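Local atomic coordinates of Uly1 (Catenovulum maritimum, PDB entry 7DRQ), a protein that probably cleaves the algal polysaccharide ulvan as a calcium-binding lyase of polysaccharide lyase family 24 with a beta-propeller fold. Residues H49-K54 and T110-A114; N58-W64 and L76-L82; L70-L76 and T88-Q94. All coordinates share one frame; numbering follows the deposited sequence.

Interaction 1: H49-K54 and T110-A114; sequences HGDAIK and TIAVA
With CG beside the backbone N (chi1 -66°) and bends at chi2 (-64°) and chi4, the chain of Lys54 curls back over Val113 and brings NZ to Val113 O at 2.8 Å, nearly in line with the carbonyl. The same NZ forms a salt bridge with Asp51 OD2, also 2.8 Å away, and this carboxylate oxygen has a second donor in Phe206 N. In Thr110, OG1 sits between backbone N and carbonyl carbon (chi1 56°), which leaves CG2 to meet His49 CD2 at 3.5 Å; the ND1 of that histidine pairs with Lys446. Beside this methyl, Gly50 suits its place twice over: its phi is positive, and a beta carbon would collide with Thr110 CB. Val113 N donates to Asp51 O at 3.1 Å, the one direct backbone bond here. Two waters fill in for others, one linking His49 O with Ile111 N, the other Asp51 N with Thr110 OG1. Strands 53-56 and 111-115 are the inner strands of two neighbouring propeller blades, close to the middle of the chain. The contact is therefore a blade-to-blade joint, in which water and a lysine ammonium take up backbone groups that regular strand pairing leaves over.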
loop_
_atom_site.group_PDB
_atom_site.type_symbol
_atom_site.label_atom_id
_atom_site.label_comp_id
_atom_site.label_asym_id
_atom_site.label_seq_id
_atom_site.Cartn_x
_atom_site.Cartn_y
_atom_site.Cartn_z
ATOM N N HIS A 49 -2.880 8.382 -0.766
ATOM C CA HIS A 49 -2.365 7.425 0.198
ATOM C C HIS A 49 -2.872 6.039 -0.169
ATOM O O HIS A 49 -4.010 5.892 -0.618
ATOM C CB HIS A 49 -2.808 7.793 1.617
ATOM C CG HIS A 49 -1.980 7.165 2.693
ATOM N ND1 HIS A 49 -0.607 7.260 2.722
ATOM C CD2 HIS A 49 -2.335 6.469 3.800
ATOM C CE1 HIS A 49 -0.148 6.635 3.795
ATOM N NE2 HIS A 49 -1.178 6.153 4.468
ATOM N N GLY A 50 -2.024 5.033 0.046
ATOM C CA GLY A 50 -2.386 3.660 -0.274
ATOM C C GLY A 50 -2.198 3.361 -1.752
ATOM O O GLY A 50 -1.524 4.088 -2.489
ATOM N N ASP A 51 -2.818 2.260 -2.187
ATOM C CA ASP A 51 -2.693 1.781 -3.563
ATOM C C ASP A 51 -3.681 2.530 -4.464
ATOM O O ASP A 51 -4.607 1.971 -5.056
ATOM C CB ASP A 51 -2.916 0.274 -3.602
ATOM C CG ASP A 51 -2.520 -0.334 -4.915
ATOM O OD1 ASP A 51 -1.601 0.209 -5.575
ATOM O OD2 ASP A 51 -3.136 -1.350 -5.295
ATOM N N ALA A 52 -3.463 3.836 -4.548
ATOM C CA ALA A 52 -4.501 4.759 -4.981
ATOM C C ALA A 52 -4.357 5.233 -6.416
ATOM O O ALA A 52 -5.142 6.085 -6.846
ATOM C CB ALA A 52 -4.536 5.979 -4.046
ATOM N N ILE A 53 -3.379 4.741 -7.169
ATOM C CA ILE A 53 -3.231 5.184 -8.550
ATOM C C ILE A 53 -2.799 4.016 -9.426
ATOM O O ILE A 53 -1.880 3.271 -9.072
ATOM C CB ILE A 53 -2.246 6.368 -8.662
ATOM C CG1 ILE A 53 -1.907 6.644 -10.125
ATOM C CG2 ILE A 53 -0.987 6.147 -7.830
ATOM C CD1 ILE A 53 -1.350 8.040 -10.343
ATOM N N LYS A 54 -3.465 3.853 -10.571
ATOM C CA LYS A 54 -3.100 2.832 -11.544
ATOM C C LYS A 54 -3.206 3.422 -12.940
ATOM O O LYS A 54 -3.968 4.366 -13.175
ATOM C CB LYS A 54 -4.004 1.591 -11.466
ATOM C CG LYS A 54 -3.874 0.792 -10.183
ATOM C CD LYS A 54 -2.476 0.213 -10.057
ATOM C CE LYS A 54 -2.189 -0.138 -8.601
ATOM N NZ LYS A 54 -3.181 -1.172 -8.099
ATOM N N THR A 110 -7.313 3.178 3.433
ATOM C CA THR A 110 -7.152 3.720 2.092
ATOM C C THR A 110 -8.151 3.097 1.112
ATOM O O THR A 110 -8.847 2.124 1.407
ATOM C CB THR A 110 -5.723 3.485 1.612
ATOM O OG1 THR A 110 -5.438 2.072 1.681
ATOM C CG2 THR A 110 -4.757 4.246 2.476
ATOM N N ILE A 111 -8.203 3.686 -0.081
ATOM C CA ILE A 111 -8.991 3.176 -1.199
ATOM C C ILE A 111 -8.023 2.654 -2.247
ATOM O O ILE A 111 -7.353 3.443 -2.927
ATOM C CB ILE A 111 -9.893 4.254 -1.807
ATOM C CG1 ILE A 111 -10.690 5.003 -0.729
ATOM C CG2 ILE A 111 -10.802 3.626 -2.878
ATOM C CD1 ILE A 111 -11.037 6.450 -1.165
ATOM N N ALA A 112 -7.974 1.336 -2.412
ATOM C CA ALA A 112 -7.137 0.722 -3.433
ATOM C C ALA A 112 -7.948 0.518 -4.705
ATOM O O ALA A 112 -9.144 0.222 -4.650
ATOM C CB ALA A 112 -6.584 -0.621 -2.958
ATOM N N VAL A 113 -7.293 0.697 -5.854
ATOM C CA VAL A 113 -7.949 0.547 -7.146
ATOM C C VAL A 113 -7.108 -0.369 -8.027
ATOM O O VAL A 113 -5.874 -0.361 -7.965
ATOM C CB VAL A 113 -8.191 1.914 -7.841
ATOM C CG1 VAL A 113 -6.852 2.651 -8.088
ATOM C CG2 VAL A 113 -8.982 1.743 -9.138
ATOM N N ALA A 114 -7.786 -1.172 -8.847
ATOM C CA ALA A 114 -7.124 -1.945 -9.887
ATOM C C ALA A 114 -8.039 -2.086 -11.096
ATOM O O ALA A 114 -9.268 -2.077 -10.972
ATOM C CB ALA A 114 -6.730 -3.348 -9.403
HETATM O O HOH W 1 -6.802 5.971 -0.761
HETATM O O HOH W 2 -4.482 0.776 -0.396
#

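Interaction 2: N58-W64 and L76-L82; sequences NYVFMTW and LTRYNTL
A beta hairpin within one propeller blade pairs Val60 with Tyr79 and Met62 with Thr77, each an antiparallel hydrogen-bonded pair. On the face bearing Tyr59, Phe61 and Arg78, the arginine stem does the packing. With CG anti to the backbone N (chi1 -175°), Arg78 lays this atom over the face of the Phe61 ring, 4.0 Å from the centroid, while CD touches Tyr59 CD1 at 3.4 Å. Tyr59 CE1 lies over the rim of one face of the guanidinium, the two planes 26° apart; Asp162 and the Ala158 carbonyl hold that group. Arginine suits this place, supplying both an apolar stem and a charged end. At the hairpin's open end, Asn80 OD1 accepts Leu82 N in an Asx turn at 2.8 Å and Asn58 ND2 at 3.0 Å, from opposite faces of its amide, with ND2 above the carbonyl plane. A leucine in its place would probably leave Asn58 ND2 and Leu82 N without this shared acceptor and let the turn drift. On the other face, Met62, a selenomethionine, meets Tyr79 CB through CE. Trp64 NE1 gives an almost straight, in-plane bond (171°) to Thr77 OG1 at 2.9 Å, a hydroxyl also hydrogen-bonded to Thr88 OG1.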
loop_
_atom_site.group_PDB
_atom_site.type_symbol
_atom_site.label_atom_id
_atom_site.label_comp_id
_atom_site.label_asym_id
_atom_site.label_seq_id
_atom_site.Cartn_x
_atom_site.Cartn_y
_atom_site.Cartn_z
ATOM N N ASN A 58 -4.571 4.218 -21.881
ATOM C CA ASN A 58 -4.514 5.677 -21.835
ATOM C C ASN A 58 -5.292 6.279 -20.667
ATOM O O ASN A 58 -5.670 7.456 -20.720
ATOM C CB ASN A 58 -5.017 6.266 -23.158
ATOM C CG ASN A 58 -6.406 5.776 -23.527
ATOM O OD1 ASN A 58 -6.583 4.626 -23.919
ATOM N ND2 ASN A 58 -7.402 6.654 -23.403
ATOM N N TYR A 59 -5.484 5.535 -19.590
ATOM C CA TYR A 59 -6.295 6.006 -18.475
ATOM C C TYR A 59 -5.490 5.942 -17.190
ATOM O O TYR A 59 -4.848 4.924 -16.908
ATOM C CB TYR A 59 -7.565 5.171 -18.332
ATOM C CG TYR A 59 -8.418 5.126 -19.570
ATOM C CD1 TYR A 59 -9.228 6.198 -19.922
ATOM C CD2 TYR A 59 -8.429 3.994 -20.382
ATOM C CE1 TYR A 59 -10.031 6.141 -21.071
ATOM C CE2 TYR A 59 -9.213 3.928 -21.514
ATOM C CZ TYR A 59 -10.009 4.997 -21.855
ATOM O OH TYR A 59 -10.789 4.914 -22.989
ATOM N N VAL A 60 -5.529 7.020 -16.412
ATOM C CA VAL A 60 -4.956 7.033 -15.071
ATOM C C VAL A 60 -6.109 7.033 -14.082
ATOM O O VAL A 60 -6.904 7.982 -14.054
ATOM C CB VAL A 60 -4.053 8.258 -14.845
ATOM C CG1 VAL A 60 -3.352 8.138 -13.493
ATOM C CG2 VAL A 60 -3.036 8.370 -15.964
ATOM N N PHE A 61 -6.198 5.986 -13.264
ATOM C CA PHE A 61 -7.238 5.868 -12.255
ATOM C C PHE A 61 -6.675 6.279 -10.901
ATOM O O PHE A 61 -5.615 5.791 -10.496
ATOM C CB PHE A 61 -7.766 4.433 -12.199
ATOM C CG PHE A 61 -8.514 4.019 -13.438
ATOM C CD1 PHE A 61 -7.835 3.517 -14.538
ATOM C CD2 PHE A 61 -9.896 4.136 -13.501
ATOM C CE1 PHE A 61 -8.517 3.136 -15.674
ATOM C CE2 PHE A 61 -10.587 3.749 -14.637
ATOM C CZ PHE A 61 -9.896 3.253 -15.726
HETATM N N MSE A 62 -7.364 7.199 -10.222
HETATM C CA MSE A 62 -6.912 7.700 -8.926
HETATM C C MSE A 62 -8.057 7.753 -7.929
HETATM O O MSE A 62 -9.140 8.240 -8.247
HETATM C CB MSE A 62 -6.288 9.087 -9.081
HETATM C CG MSE A 62 -5.046 9.082 -9.939
HETATM SE SE MSE A 62 -4.533 10.940 -10.357
HETATM C CE MSE A 62 -5.642 11.266 -11.917
ATOM N N THR A 63 -7.816 7.255 -6.719
ATOM C CA THR A 63 -8.816 7.269 -5.665
ATOM C C THR A 63 -8.467 8.324 -4.624
ATOM O O THR A 63 -7.315 8.730 -4.480
ATOM C CB THR A 63 -8.932 5.908 -4.978
ATOM O OG1 THR A 63 -7.721 5.626 -4.269
ATOM C CG2 THR A 63 -9.202 4.796 -6.003
ATOM N N TRP A 64 -9.487 8.740 -3.881
ATOM C CA TRP A 64 -9.350 9.720 -2.813
ATOM C C TRP A 64 -10.675 9.800 -2.073
ATOM O O TRP A 64 -11.730 9.513 -2.643
ATOM C CB TRP A 64 -8.944 11.104 -3.358
ATOM C CG TRP A 64 -9.766 11.618 -4.537
ATOM C CD1 TRP A 64 -9.742 11.150 -5.825
ATOM C CD2 TRP A 64 -10.685 12.716 -4.534
ATOM N NE1 TRP A 64 -10.597 11.888 -6.618
ATOM C CE2 TRP A 64 -11.192 12.847 -5.850
ATOM C CE3 TRP A 64 -11.140 13.599 -3.549
ATOM C CZ2 TRP A 64 -12.130 13.811 -6.193
ATOM C CZ3 TRP A 64 -12.065 14.564 -3.898
ATOM C CH2 TRP A 64 -12.548 14.669 -5.207
ATOM N N LEU A 76 -13.547 8.145 -7.237
ATOM C CA LEU A 76 -12.712 7.518 -8.250
ATOM C C LEU A 76 -12.634 8.450 -9.450
ATOM O O LEU A 76 -13.663 8.773 -10.049
ATOM C CB LEU A 76 -13.269 6.145 -8.655
ATOM C CG LEU A 76 -12.558 5.531 -9.870
ATOM C CD1 LEU A 76 -11.081 5.288 -9.555
ATOM C CD2 LEU A 76 -13.248 4.241 -10.333
ATOM N N THR A 77 -11.425 8.901 -9.778
ATOM C CA THR A 77 -11.186 9.814 -10.894
ATOM C C THR A 77 -10.428 9.082 -11.989
ATOM O O THR A 77 -9.507 8.306 -11.708
ATOM C CB THR A 77 -10.374 11.036 -10.448
ATOM O OG1 THR A 77 -11.099 11.767 -9.456
ATOM C CG2 THR A 77 -10.094 11.966 -11.644
ATOM N N ARG A 78 -10.818 9.315 -13.237
ATOM C CA ARG A 78 -10.119 8.740 -14.374
ATOM C C ARG A 78 -9.661 9.874 -15.272
ATOM O O ARG A 78 -10.490 10.641 -15.765
ATOM C CB ARG A 78 -11.015 7.769 -15.148
ATOM C CG ARG A 78 -10.277 7.051 -16.278
ATOM C CD ARG A 78 -11.237 6.213 -17.122
ATOM N NE ARG A 78 -12.133 7.069 -17.901
ATOM C CZ ARG A 78 -13.082 6.623 -18.719
ATOM N NH1 ARG A 78 -13.265 5.308 -18.891
ATOM N NH2 ARG A 78 -13.854 7.489 -19.373
ATOM N N TYR A 79 -8.349 9.981 -15.465
ATOM C CA TYR A 79 -7.746 10.954 -16.370
ATOM C C TYR A 79 -7.379 10.262 -17.678
ATOM O O TYR A 79 -6.748 9.199 -17.673
ATOM C CB TYR A 79 -6.505 11.586 -15.726
ATOM C CG TYR A 79 -5.660 12.376 -16.692
ATOM C CD1 TYR A 79 -6.036 13.654 -17.083
ATOM C CD2 TYR A 79 -4.494 11.843 -17.228
ATOM C CE1 TYR A 79 -5.275 14.384 -17.980
ATOM C CE2 TYR A 79 -3.715 12.581 -18.135
ATOM C CZ TYR A 79 -4.118 13.847 -18.502
ATOM O OH TYR A 79 -3.351 14.571 -19.404
ATOM N N ASN A 80 -7.771 10.868 -18.801
ATOM C CA ASN A 80 -7.492 10.315 -20.120
ATOM C C ASN A 80 -6.254 11.024 -20.656
ATOM O O ASN A 80 -6.292 12.228 -20.926
ATOM C CB ASN A 80 -8.694 10.490 -21.053
ATOM C CG ASN A 80 -8.520 9.767 -22.384
ATOM O OD1 ASN A 80 -7.404 9.613 -22.886
ATOM N ND2 ASN A 80 -9.630 9.336 -22.970
ATOM N N THR A 81 -5.154 10.279 -20.789
ATOM C CA THR A 81 -3.901 10.870 -21.245
ATOM C C THR A 81 -3.972 11.329 -22.697
ATOM O O THR A 81 -3.128 12.126 -23.121
ATOM C CB THR A 81 -2.752 9.873 -21.100
ATOM O OG1 THR A 81 -2.985 8.735 -21.950
ATOM C CG2 THR A 81 -2.621 9.403 -19.644
ATOM N N LEU A 82 -4.935 10.821 -23.468
ATOM C CA LEU A 82 -5.055 11.206 -24.873
ATOM C C LEU A 82 -5.840 12.495 -25.061
ATOM O O LEU A 82 -5.560 13.259 -25.992
ATOM C CB LEU A 82 -5.728 10.091 -25.670
ATOM C CG LEU A 82 -5.014 8.743 -25.682
ATOM C CD1 LEU A 82 -5.876 7.701 -26.382
ATOM C CD2 LEU A 82 -3.629 8.853 -26.310
HETATM O O HOH W 3 -9.958 7.694 -25.246
#

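Interaction 3: L70-L76 and T88-Q94; sequences LDRHVML and TIEFPHQ
Gln94 and His73 pair beside a beta bulge at the outer edge of a propeller blade, where strand 73-80 pairs with strand 86-91 and then with the short strand 93-94. Here the register slips by two: Met75 lies opposite Glu90, but His73 lies opposite Gln94, and the chain turns a corner at Pro92. Val74 spans the slip, its N bonding to His93 O at 3.0 Å and its O accepting from Phe91 N at 2.9 Å. Its short branched side chain fits between Phe91 and His93, with CB against Phe91 CB and CG2 at the ring edge of His93.

Gln94 buries the most surface. Its CG, beside the backbone N (chi1 -60°), sits centrally over one face of the His73 imidazole, 3.6 Å from the centroid, a CH-pi contact continued by the amide, which is stacked almost parallel to the ring (16°). Its NE2 ends in the carbonyl plane of Asp71 O, 2.9 Å away. Glutamine serves well because its stem can cover a ring and its end still donate a bond.

On the opposite face of the imidazole lies Glu90 OE2, while OE1 of that carboxylate forms a salt bridge with Arg66, which also pairs with Asp71 OD2. The ring is thus sandwiched between the Gln94 stem and the Glu90 carboxylate. The backbone of His73 is fixed too, since its N donates to Asp71 OD1 in an Asx turn, on the anti lone pair. Farther along, Leu76 pairs regularly with Ile89, and Met75, also a selenomethionine, lays its CE tightly on Thr88 CG2. The imidazole's rotation is set at its edge, where His73 ND1 donates to Phe91 O at 2.8 Å, close to the ring plane.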
loop_
_atom_site.group_PDB
_atom_site.type_symbol
_atom_site.label_atom_id
_atom_site.label_comp_id
_atom_site.label_asym_id
_atom_site.label_seq_id
_atom_site.Cartn_x
_atom_site.Cartn_y
_atom_site.Cartn_z
ATOM N N LEU A 70 -17.625 16.506 7.022
ATOM C CA LEU A 70 -19.016 16.081 6.913
ATOM C C LEU A 70 -19.317 15.373 5.597
ATOM O O LEU A 70 -20.455 14.944 5.382
ATOM C CB LEU A 70 -19.952 17.288 7.080
ATOM C CG LEU A 70 -19.871 18.008 8.429
ATOM C CD1 LEU A 70 -20.988 19.048 8.551
ATOM C CD2 LEU A 70 -19.889 17.020 9.606
ATOM N N ASP A 71 -18.321 15.232 4.725
ATOM C CA ASP A 71 -18.498 14.632 3.410
ATOM C C ASP A 71 -17.862 13.245 3.418
ATOM O O ASP A 71 -18.542 12.247 3.682
ATOM C CB ASP A 71 -17.883 15.551 2.349
ATOM C CG ASP A 71 -18.236 15.141 0.934
ATOM O OD1 ASP A 71 -18.000 13.981 0.552
ATOM O OD2 ASP A 71 -18.728 16.001 0.181
ATOM N N ARG A 72 -16.549 13.191 3.172
ATOM C CA ARG A 72 -15.735 11.985 3.322
ATOM C C ARG A 72 -16.068 10.908 2.296
ATOM O O ARG A 72 -15.734 9.742 2.501
ATOM C CB ARG A 72 -15.839 11.394 4.744
ATOM C CG ARG A 72 -15.783 12.428 5.875
ATOM C CD ARG A 72 -15.933 11.754 7.253
ATOM N NE ARG A 72 -17.048 10.802 7.317
ATOM C CZ ARG A 72 -18.315 11.135 7.562
ATOM N NH1 ARG A 72 -18.650 12.402 7.760
ATOM N NH2 ARG A 72 -19.255 10.199 7.608
ATOM N N HIS A 73 -16.691 11.259 1.169
ATOM C CA HIS A 73 -17.123 10.226 0.234
ATOM C C HIS A 73 -15.942 9.620 -0.508
ATOM O O HIS A 73 -14.942 10.290 -0.793
ATOM C CB HIS A 73 -18.112 10.792 -0.782
ATOM C CG HIS A 73 -19.512 10.882 -0.266
ATOM N ND1 HIS A 73 -20.421 9.857 -0.409
ATOM C CD2 HIS A 73 -20.162 11.878 0.381
ATOM C CE1 HIS A 73 -21.571 10.214 0.135
ATOM N NE2 HIS A 73 -21.438 11.432 0.632
ATOM N N VAL A 74 -16.075 8.332 -0.811
ATOM C CA VAL A 74 -15.109 7.621 -1.646
ATOM C C VAL A 74 -15.230 8.105 -3.087
ATOM O O VAL A 74 -16.322 8.098 -3.669
ATOM C CB VAL A 74 -15.353 6.106 -1.550
ATOM C CG1 VAL A 74 -14.597 5.364 -2.645
ATOM C CG2 VAL A 74 -14.969 5.579 -0.153
HETATM N N MSE A 75 -14.110 8.524 -3.674
HETATM C CA MSE A 75 -14.109 9.035 -5.054
HETATM C C MSE A 75 -13.181 8.244 -5.955
HETATM O O MSE A 75 -12.141 7.766 -5.516
HETATM C CB MSE A 75 -13.678 10.506 -5.112
HETATM C CG MSE A 75 -14.220 11.392 -4.005
HETATM SE SE MSE A 75 -16.134 11.685 -4.166
HETATM C CE MSE A 75 -16.235 12.562 -5.917
ATOM N N LEU A 76 -13.547 8.145 -7.237
ATOM C CA LEU A 76 -12.712 7.518 -8.250
ATOM C C LEU A 76 -12.634 8.450 -9.450
ATOM O O LEU A 76 -13.663 8.773 -10.049
ATOM C CB LEU A 76 -13.269 6.145 -8.655
ATOM C CG LEU A 76 -12.558 5.531 -9.870
ATOM C CD1 LEU A 76 -11.081 5.288 -9.555
ATOM C CD2 LEU A 76 -13.248 4.241 -10.333
ATOM N N THR A 88 -15.009 11.978 -12.730
ATOM C CA THR A 88 -14.970 11.442 -11.374
ATOM C C THR A 88 -16.312 10.820 -11.013
ATOM O O THR A 88 -17.367 11.306 -11.433
ATOM C CB THR A 88 -14.573 12.552 -10.381
ATOM O OG1 THR A 88 -13.223 12.945 -10.655
ATOM C CG2 THR A 88 -14.653 12.079 -8.935
ATOM N N ILE A 89 -16.260 9.736 -10.240
ATOM C CA ILE A 89 -17.447 9.051 -9.737
ATOM C C ILE A 89 -17.459 9.193 -8.228
ATOM O O ILE A 89 -16.449 8.918 -7.570
ATOM C CB ILE A 89 -17.466 7.563 -10.124
ATOM C CG1 ILE A 89 -17.543 7.378 -11.646
ATOM C CG2 ILE A 89 -18.623 6.859 -9.423
ATOM C CD1 ILE A 89 -17.452 5.897 -12.077
ATOM N N GLU A 90 -18.594 9.618 -7.678
ATOM C CA GLU A 90 -18.788 9.666 -6.235
ATOM C C GLU A 90 -19.499 8.397 -5.778
ATOM O O GLU A 90 -20.582 8.072 -6.278
ATOM C CB GLU A 90 -19.598 10.896 -5.826
ATOM C CG GLU A 90 -19.916 10.940 -4.347
ATOM C CD GLU A 90 -20.942 12.001 -4.001
ATOM O OE1 GLU A 90 -21.048 12.989 -4.749
ATOM O OE2 GLU A 90 -21.641 11.838 -2.982
ATOM N N PHE A 91 -18.902 7.705 -4.834
ATOM C CA PHE A 91 -19.510 6.517 -4.258
ATOM C C PHE A 91 -20.252 6.867 -2.974
ATOM O O PHE A 91 -19.886 7.814 -2.275
ATOM C CB PHE A 91 -18.449 5.444 -3.969
ATOM C CG PHE A 91 -18.047 4.672 -5.191
ATOM C CD1 PHE A 91 -17.085 5.173 -6.050
ATOM C CD2 PHE A 91 -18.652 3.460 -5.501
ATOM C CE1 PHE A 91 -16.735 4.482 -7.200
ATOM C CE2 PHE A 91 -18.299 2.756 -6.651
ATOM C CZ PHE A 91 -17.342 3.265 -7.494
ATOM N N PRO A 92 -21.323 6.134 -2.661
ATOM C CA PRO A 92 -22.110 6.475 -1.466
ATOM C C PRO A 92 -21.336 6.336 -0.170
ATOM O O PRO A 92 -21.619 7.071 0.783
ATOM C CB PRO A 92 -23.285 5.483 -1.520
ATOM C CG PRO A 92 -23.394 5.079 -2.953
ATOM C CD PRO A 92 -22.012 5.179 -3.547
ATOM N N HIS A 93 -20.378 5.415 -0.096
ATOM C CA HIS A 93 -19.687 5.171 1.166
ATOM C C HIS A 93 -18.881 6.386 1.616
ATOM O O HIS A 93 -18.221 7.043 0.809
ATOM C CB HIS A 93 -18.739 3.990 1.047
ATOM C CG HIS A 93 -18.102 3.616 2.350
ATOM N ND1 HIS A 93 -18.794 2.962 3.348
ATOM C CD2 HIS A 93 -16.853 3.822 2.829
ATOM C CE1 HIS A 93 -17.990 2.760 4.379
ATOM N NE2 HIS A 93 -16.808 3.277 4.093
ATOM N N GLN A 94 -18.886 6.640 2.925
ATOM C CA GLN A 94 -18.109 7.716 3.528
ATOM C C GLN A 94 -17.125 7.120 4.520
ATOM O O GLN A 94 -17.450 6.157 5.211
ATOM C CB GLN A 94 -19.002 8.739 4.252
ATOM C CG GLN A 94 -20.023 9.430 3.351
ATOM C CD GLN A 94 -21.180 10.000 4.139
ATOM O OE1 GLN A 94 -22.101 9.272 4.522
ATOM N NE2 GLN A 94 -21.132 11.301 4.404
#

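Overall arrangement
Interactions 2 and 3 are consecutive steps across one four-stranded propeller blade, sharing strand 73-80 and Leu76, with centres about 16 Å apart; a probable hydrogen bond of 2.7 Å between Thr77 OG1 and Thr88 OG1 ties them. Interaction 1 joins the inner strand of this blade to that of the next, its centre about 12 Å from that of interaction 2. There Thr63 OG1 probably bonds Ile111 O at 2.6 Å, and Ile111 CD1 packs on Val74 CG1 of interaction 3 at 4.0 Å. Toward the calcium ion bound by Asp173, Asp183 and Lys185, interaction 3 comes nearest: the His93 side chain, hydrogen-bonded to Asp127 and to Lys185, lies about 9 Å from a bound calcium.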